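Local coordinates for nitroalkane oxidase (Podospora anserina, PDB 3MKH), which oxidises primary and secondary nitroalkanes to aldehydes or ketones with FAD, releasing nitrite and turning molecular oxygen into hydrogen peroxide, at residues F151-W162 / C186-T194. Numbering follows the deposited sequence.
Sequences FQTTARLEGDEW and CVVCRDATT. With SO4 (sulfate ion), chain G.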
ATOM      1  N   PHE A 151      -4.601 -35.147  -5.927  1.00 24.71           N
ATOM      2  CA  PHE A 151      -5.798 -34.958  -6.752  1.00 28.78           C
ATOM      3  C   PHE A 151      -6.910 -35.930  -6.366  1.00 29.37           C
ATOM      4  O   PHE A 151      -6.656 -37.099  -6.115  1.00 28.23           O
ATOM      5  CB  PHE A 151      -5.476 -35.179  -8.233  1.00 27.71           C
ATOM      6  CG  PHE A 151      -4.772 -34.027  -8.889  1.00 30.64           C
ATOM      7  CD1 PHE A 151      -5.433 -32.820  -9.097  1.00 25.86           C
ATOM      8  CD2 PHE A 151      -3.459 -34.160  -9.323  1.00 28.29           C
ATOM      9  CE1 PHE A 151      -4.777 -31.763  -9.712  1.00 29.31           C
ATOM     10  CE2 PHE A 151      -2.808 -33.131  -9.939  1.00 23.14           C
ATOM     11  CZ  PHE A 151      -3.465 -31.918 -10.135  1.00 31.29           C
ATOM     12  N   GLN A 152      -8.144 -35.452  -6.334  1.00 27.53           N
ATOM     13  CA  GLN A 152      -9.267 -36.330  -6.066  1.00 30.01           C
ATOM     14  C   GLN A 152      -9.605 -37.105  -7.324  1.00 30.11           C
ATOM     15  O   GLN A 152     -10.162 -38.193  -7.255  1.00 30.13           O
ATOM     16  CB  GLN A 152     -10.484 -35.534  -5.585  1.00 33.74           C
ATOM     17  CG  GLN A 152     -11.694 -36.400  -5.164  1.00 34.05           C
ATOM     18  CD  GLN A 152     -12.671 -36.719  -6.308  1.00 38.14           C
ATOM     19  OE1 GLN A 152     -12.778 -35.973  -7.281  1.00 35.96           O
ATOM     20  NE2 GLN A 152     -13.405 -37.829  -6.173  1.00 39.91           N
ATOM     21  N   THR A 153      -9.281 -36.542  -8.483  1.00 25.83           N
ATOM     22  CA  THR A 153      -9.574 -37.206  -9.743  1.00 25.13           C
ATOM     23  C   THR A 153      -8.472 -38.232 -10.040  1.00 27.24           C
ATOM     24  O   THR A 153      -7.281 -37.908 -10.049  1.00 26.51           O
ATOM     25  CB  THR A 153      -9.713 -36.200 -10.916  1.00 25.45           C
ATOM     26  OG1 THR A 153     -10.803 -35.299 -10.652  1.00 28.00           O
ATOM     27  CG2 THR A 153      -9.978 -36.928 -12.230  1.00 23.93           C
ATOM     28  N   THR A 154      -8.880 -39.471 -10.275  1.00 25.72           N
ATOM     29  CA  THR A 154      -7.927 -40.558 -10.449  1.00 26.62           C
ATOM     30  C   THR A 154      -8.141 -41.255 -11.766  1.00 27.53           C
ATOM     31  O   THR A 154      -9.210 -41.157 -12.372  1.00 27.80           O
ATOM     32  CB  THR A 154      -8.080 -41.628  -9.351  1.00 30.10           C
ATOM     33  OG1 THR A 154      -9.410 -42.148  -9.393  1.00 26.57           O
ATOM     34  CG2 THR A 154      -7.817 -41.046  -7.986  1.00 31.71           C
ATOM     35  N   ALA A 155      -7.102 -41.961 -12.205  1.00 27.67           N
ATOM     36  CA  ALA A 155      -7.170 -42.793 -13.386  1.00 28.50           C
ATOM     37  C   ALA A 155      -6.491 -44.130 -13.066  1.00 30.58           C
ATOM     38  O   ALA A 155      -5.506 -44.166 -12.338  1.00 28.49           O
ATOM     39  CB  ALA A 155      -6.507 -42.101 -14.578  1.00 26.39           C
ATOM     40  N   ARG A 156      -7.057 -45.220 -13.578  1.00 32.08           N
ATOM     41  CA  ARG A 156      -6.514 -46.563 -13.373  1.00 33.06           C
ATOM     42  C   ARG A 156      -6.549 -47.327 -14.687  1.00 33.62           C
ATOM     43  O   ARG A 156      -7.567 -47.319 -15.390  1.00 33.48           O
ATOM     44  CB  ARG A 156      -7.354 -47.325 -12.345  1.00 37.27           C
ATOM     45  CG  ARG A 156      -7.311 -46.754 -10.947  1.00 41.64           C
ATOM     46  CD  ARG A 156      -8.409 -47.366 -10.082  1.00 47.00           C
ATOM     47  NE  ARG A 156      -8.494 -46.737  -8.762  1.00 50.88           N
ATOM     48  CZ  ARG A 156      -9.130 -45.590  -8.516  1.00 50.94           C
ATOM     49  NH1 ARG A 156      -9.744 -44.933  -9.497  1.00 46.31           N
ATOM     50  NH2 ARG A 156      -9.151 -45.095  -7.288  1.00 56.28           N
ATOM     51  N   LEU A 157      -5.446 -47.990 -15.025  1.00 32.81           N
ATOM     52  CA  LEU A 157      -5.406 -48.814 -16.223  1.00 32.24           C
ATOM     53  C   LEU A 157      -6.078 -50.155 -15.923  1.00 35.35           C
ATOM     54  O   LEU A 157      -5.654 -50.876 -15.033  1.00 35.59           O
ATOM     55  CB  LEU A 157      -3.960 -49.028 -16.680  1.00 35.28           C
ATOM     56  CG  LEU A 157      -3.686 -49.876 -17.927  1.00 34.88           C
ATOM     57  CD1 LEU A 157      -4.338 -49.275 -19.155  1.00 36.78           C
ATOM     58  CD2 LEU A 157      -2.187 -50.000 -18.143  1.00 42.15           C
ATOM     59  N   GLU A 158      -7.145 -50.459 -16.653  1.00 36.88           N
ATOM     60  CA  GLU A 158      -7.843 -51.732 -16.529  1.00 37.95           C
ATOM     61  C   GLU A 158      -7.813 -52.386 -17.889  1.00 43.29           C
ATOM     62  O   GLU A 158      -8.585 -52.026 -18.776  1.00 39.96           O
ATOM     63  CB  GLU A 158      -9.292 -51.528 -16.063  1.00 36.42           C
ATOM     64  CG  GLU A 158      -9.394 -50.663 -14.819  1.00 39.25           C
ATOM     65  CD  GLU A 158     -10.729 -50.770 -14.102  1.00 48.44           C
ATOM     66  OE1 GLU A 158     -11.741 -51.116 -14.750  1.00 46.43           O
ATOM     67  OE2 GLU A 158     -10.757 -50.494 -12.880  1.00 50.87           O
ATOM     68  N   GLY A 159      -6.893 -53.329 -18.067  1.00 40.64           N
ATOM     69  CA  GLY A 159      -6.711 -53.939 -19.365  1.00 42.94           C
ATOM     70  C   GLY A 159      -6.091 -52.952 -20.330  1.00 43.87           C
ATOM     71  O   GLY A 159      -4.999 -52.421 -20.076  1.00 44.06           O
ATOM     72  N   ASP A 160      -6.772 -52.710 -21.444  1.00 37.74           N
ATOM     73  CA  ASP A 160      -6.271 -51.756 -22.431  1.00 43.37           C
ATOM     74  C   ASP A 160      -7.054 -50.433 -22.436  1.00 40.55           C
ATOM     75  O   ASP A 160      -7.056 -49.704 -23.423  1.00 45.53           O
ATOM     76  CB  ASP A 160      -6.248 -52.375 -23.833  1.00 48.17           C
ATOM     77  CG  ASP A 160      -7.635 -52.707 -24.350  1.00 55.71           C
ATOM     78  OD1 ASP A 160      -8.578 -52.789 -23.531  1.00 55.17           O
ATOM     79  OD2 ASP A 160      -7.779 -52.890 -25.580  1.00 59.87           O
ATOM     80  N   GLU A 161      -7.722 -50.123 -21.337  1.00 39.44           N
ATOM     81  CA  GLU A 161      -8.344 -48.812 -21.230  1.00 38.08           C
ATOM     82  C   GLU A 161      -8.027 -48.142 -19.895  1.00 34.69           C
ATOM     83  O   GLU A 161      -7.880 -48.806 -18.870  1.00 35.07           O
ATOM     84  CB  GLU A 161      -9.849 -48.888 -21.510  1.00 35.23           C
ATOM     85  CG  GLU A 161     -10.547 -50.087 -20.917  1.00 43.46           C
ATOM     86  CD  GLU A 161     -12.009 -50.189 -21.331  1.00 48.60           C
ATOM     87  OE1 GLU A 161     -12.375 -49.668 -22.414  1.00 43.43           O
ATOM     88  OE2 GLU A 161     -12.789 -50.793 -20.563  1.00 52.18           O
ATOM     89  N   TRP A 162      -7.886 -46.821 -19.922  1.00 33.56           N
ATOM     90  CA  TRP A 162      -7.770 -46.048 -18.698  1.00 30.96           C
ATOM     91  C   TRP A 162      -9.163 -45.681 -18.212  1.00 31.72           C
ATOM     92  O   TRP A 162     -10.034 -45.331 -19.000  1.00 28.72           O
ATOM     93  CB  TRP A 162      -6.919 -44.789 -18.923  1.00 28.62           C
ATOM     94  CG  TRP A 162      -5.451 -45.101 -18.968  1.00 29.88           C
ATOM     95  CD1 TRP A 162      -4.711 -45.432 -20.076  1.00 29.02           C
ATOM     96  CD2 TRP A 162      -4.551 -45.139 -17.859  1.00 27.44           C
ATOM     97  NE1 TRP A 162      -3.408 -45.666 -19.718  1.00 28.05           N
ATOM     98  CE2 TRP A 162      -3.281 -45.495 -18.364  1.00 30.32           C
ATOM     99  CE3 TRP A 162      -4.695 -44.921 -16.481  1.00 29.16           C
ATOM    100  CZ2 TRP A 162      -2.161 -45.629 -17.543  1.00 29.73           C
ATOM    101  CZ3 TRP A 162      -3.573 -45.040 -15.669  1.00 32.00           C
ATOM    102  CH2 TRP A 162      -2.325 -45.396 -16.205  1.00 30.53           C
ATOM    103  N   CYS A 186      -8.509 -31.754 -21.530  1.00 20.55           N
ATOM    104  CA  CYS A 186      -7.249 -32.292 -21.011  1.00 20.58           C
ATOM    105  C   CYS A 186      -7.398 -32.485 -19.504  1.00 23.42           C
ATOM    106  O   CYS A 186      -7.350 -31.513 -18.747  1.00 22.47           O
ATOM    107  CB  CYS A 186      -6.086 -31.346 -21.302  1.00 21.31           C
ATOM    108  SG  CYS A 186      -5.659 -31.268 -23.064  1.00 25.50           S
ATOM    109  N   VAL A 187      -7.591 -33.731 -19.073  1.00 21.19           N
ATOM    110  CA  VAL A 187      -7.925 -33.991 -17.676  1.00 19.01           C
ATOM    111  C   VAL A 187      -6.670 -34.327 -16.904  1.00 24.57           C
ATOM    112  O   VAL A 187      -5.978 -35.320 -17.188  1.00 21.95           O
ATOM    113  CB  VAL A 187      -8.972 -35.100 -17.522  1.00 19.17           C
ATOM    114  CG1 VAL A 187      -9.328 -35.315 -16.029  1.00 20.24           C
ATOM    115  CG2 VAL A 187     -10.214 -34.739 -18.314  1.00 20.22           C
ATOM    116  N   VAL A 188      -6.364 -33.468 -15.945  1.00 20.79           N
ATOM    117  CA  VAL A 188      -5.228 -33.681 -15.086  1.00 21.78           C
ATOM    118  C   VAL A 188      -5.679 -34.534 -13.919  1.00 25.86           C
ATOM    119  O   VAL A 188      -6.636 -34.202 -13.202  1.00 22.71           O
ATOM    120  CB  VAL A 188      -4.653 -32.357 -14.587  1.00 22.06           C
ATOM    121  CG1 VAL A 188      -3.371 -32.596 -13.762  1.00 25.50           C
ATOM    122  CG2 VAL A 188      -4.361 -31.454 -15.782  1.00 23.08           C
ATOM    123  N   CYS A 189      -4.997 -35.655 -13.736  1.00 24.08           N
ATOM    124  CA  CYS A 189      -5.411 -36.595 -12.715  1.00 26.57           C
ATOM    125  C   CYS A 189      -4.220 -37.360 -12.154  1.00 31.01           C
ATOM    126  O   CYS A 189      -3.086 -37.223 -12.641  1.00 28.38           O
ATOM    127  CB  CYS A 189      -6.441 -37.560 -13.303  1.00 28.88           C
ATOM    128  SG  CYS A 189      -5.907 -38.329 -14.849  1.00 30.68           S
ATOM    129  N   ARG A 190      -4.468 -38.167 -11.125  1.00 26.36           N
ATOM    130  CA  ARG A 190      -3.405 -39.021 -10.614  1.00 26.38           C
ATOM    131  C   ARG A 190      -3.643 -40.514 -10.883  1.00 29.71           C
ATOM    132  O   ARG A 190      -4.759 -41.037 -10.718  1.00 24.76           O
ATOM    133  CB  ARG A 190      -3.119 -38.739  -9.138  1.00 28.04           C
ATOM    134  CG  ARG A 190      -4.124 -39.284  -8.194  1.00 32.98           C
ATOM    135  CD  ARG A 190      -3.716 -39.053  -6.755  1.00 34.14           C
ATOM    136  NE  ARG A 190      -4.905 -39.134  -5.919  1.00 32.22           N
ATOM    137  CZ  ARG A 190      -5.396 -40.271  -5.447  1.00 35.91           C
ATOM    138  NH1 ARG A 190      -4.780 -41.413  -5.718  1.00 38.15           N
ATOM    139  NH2 ARG A 190      -6.497 -40.267  -4.708  1.00 34.32           N
ATOM    140  N   ASP A 191      -2.580 -41.186 -11.317  1.00 29.37           N
ATOM    141  CA  ASP A 191      -2.613 -42.611 -11.598  1.00 29.01           C
ATOM    142  C   ASP A 191      -2.798 -43.350 -10.281  1.00 28.98           C
ATOM    143  O   ASP A 191      -2.017 -43.178  -9.347  1.00 32.19           O
ATOM    144  CB  ASP A 191      -1.294 -43.022 -12.254  1.00 31.99           C
ATOM    145  CG  ASP A 191      -1.203 -44.517 -12.529  1.00 33.58           C
ATOM    146  OD1 ASP A 191      -2.241 -45.209 -12.490  1.00 32.10           O
ATOM    147  OD2 ASP A 191      -0.078 -44.997 -12.796  1.00 38.23           O
ATOM    148  N   ALA A 192      -3.849 -44.154 -10.195  1.00 32.83           N
ATOM    149  CA  ALA A 192      -4.094 -44.944  -9.001  1.00 34.44           C
ATOM    150  C   ALA A 192      -4.021 -46.447  -9.308  1.00 36.67           C
ATOM    151  O   ALA A 192      -4.483 -47.273  -8.521  1.00 37.02           O
ATOM    152  CB  ALA A 192      -5.455 -44.572  -8.385  1.00 34.43           C
ATOM    153  N   THR A 193      -3.449 -46.793 -10.454  1.00 34.90           N
ATOM    154  CA  THR A 193      -3.303 -48.195 -10.841  1.00 38.58           C
ATOM    155  C   THR A 193      -2.490 -48.940  -9.792  1.00 39.61           C
ATOM    156  O   THR A 193      -2.836 -50.046  -9.387  1.00 39.58           O
ATOM    157  CB  THR A 193      -2.598 -48.343 -12.185  1.00 38.01           C
ATOM    158  OG1 THR A 193      -3.248 -47.523 -13.160  1.00 34.91           O
ATOM    159  CG2 THR A 193      -2.618 -49.824 -12.642  1.00 32.99           C
ATOM    160  N   THR A 194      -1.401 -48.314  -9.364  1.00 38.04           N
ATOM    161  CA  THR A 194      -0.621 -48.791  -8.237  1.00 41.21           C
ATOM    162  C   THR A 194      -0.560 -47.661  -7.220  1.00 42.43           C
ATOM    163  O   THR A 194      -0.549 -46.488  -7.591  1.00 41.24           O
ATOM    164  CB  THR A 194       0.815 -49.165  -8.653  1.00 39.88           C
ATOM    165  OG1 THR A 194       1.486 -48.001  -9.155  1.00 36.77           O
ATOM    166  CG2 THR A 194       0.801 -50.240  -9.731  1.00 42.44           C
TER
HETATM  167  S   SO4 G 440      -7.299 -44.174  -4.205  1.00 60.26           S
HETATM  168  O1  SO4 G 440      -8.152 -44.163  -3.017  1.00 73.58           O
HETATM  169  O2  SO4 G 440      -7.987 -43.469  -5.286  1.00 56.23           O
HETATM  170  O3  SO4 G 440      -6.047 -43.490  -3.890  1.00 48.60           O
HETATM  171  O4  SO4 G 440      -7.049 -45.559  -4.614  1.00 61.98           O
HETATM  172  O   HOH W   1      -7.107 -47.274  -6.584  1.00 53.55           O
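Thr154 and Ala155 pair in parallel with Arg190 and Asp191 through backbone hydrogen bonds: Arg190 N gives to Thr153 O, Ala155 N to Arg190 O, and Ala192 N meets Ala155 O at 2.7 Å, almost straight at 174°. Beyond the last of these the chain leaves the strand, and Thr193 continues the pairing with its side chain, OG1 accepting from Leu157 N at 2.9 Å. Threonine suits this place because its hydroxyl can donate as well: Asp191 OD1 receives Thr193 OG1 on the syn lone pair at 2.6 Å and, from above the carboxylate plane, Thr193 N, closing an Asx turn. With its CG anti to the backbone N (chi1 177°), Asp191 also brings OD1 to the ring edge of Trp162, 3.5 Å from CZ3, the indole and carboxylate planes 74° apart.

These strands belong to the mixed beta-sheet domain of the acyl-CoA dehydrogenase fold. Strand 184-191 pairs in parallel with 130-133, which includes FAD-binding residues, along its first part and with 154-158 along its last, and antiparallel with 206-212. On the side nearer the FAD site, Phe151 CZ rests 3.7 Å from Val188 CG1, and the flat ring also meets Phe134 edge-to-face. On the other face, the one that carries Asp191, the small Ala155 methyl fits against Cys189 SG, while Thr153 CG2 packs on Cys189 CB and its hydroxyl bonds to Glu136.

Charged groups gather on the Thr154 side. The long Arg190 chain, extended from CG to NE, reaches back so that NE donates to Phe151 O at 2.7 Å, in the carbonyl plane; the branched Thr154 offers a methyl, CG2, that lies over the guanidinium centre. Arg190 NH1 then binds O3 of a sulfate, probably from the crystallisation liquor. Arg156 lays its guanidinium over the Ala192 methyl and approaches the same anion, NE reaching sulfate O4 through a water.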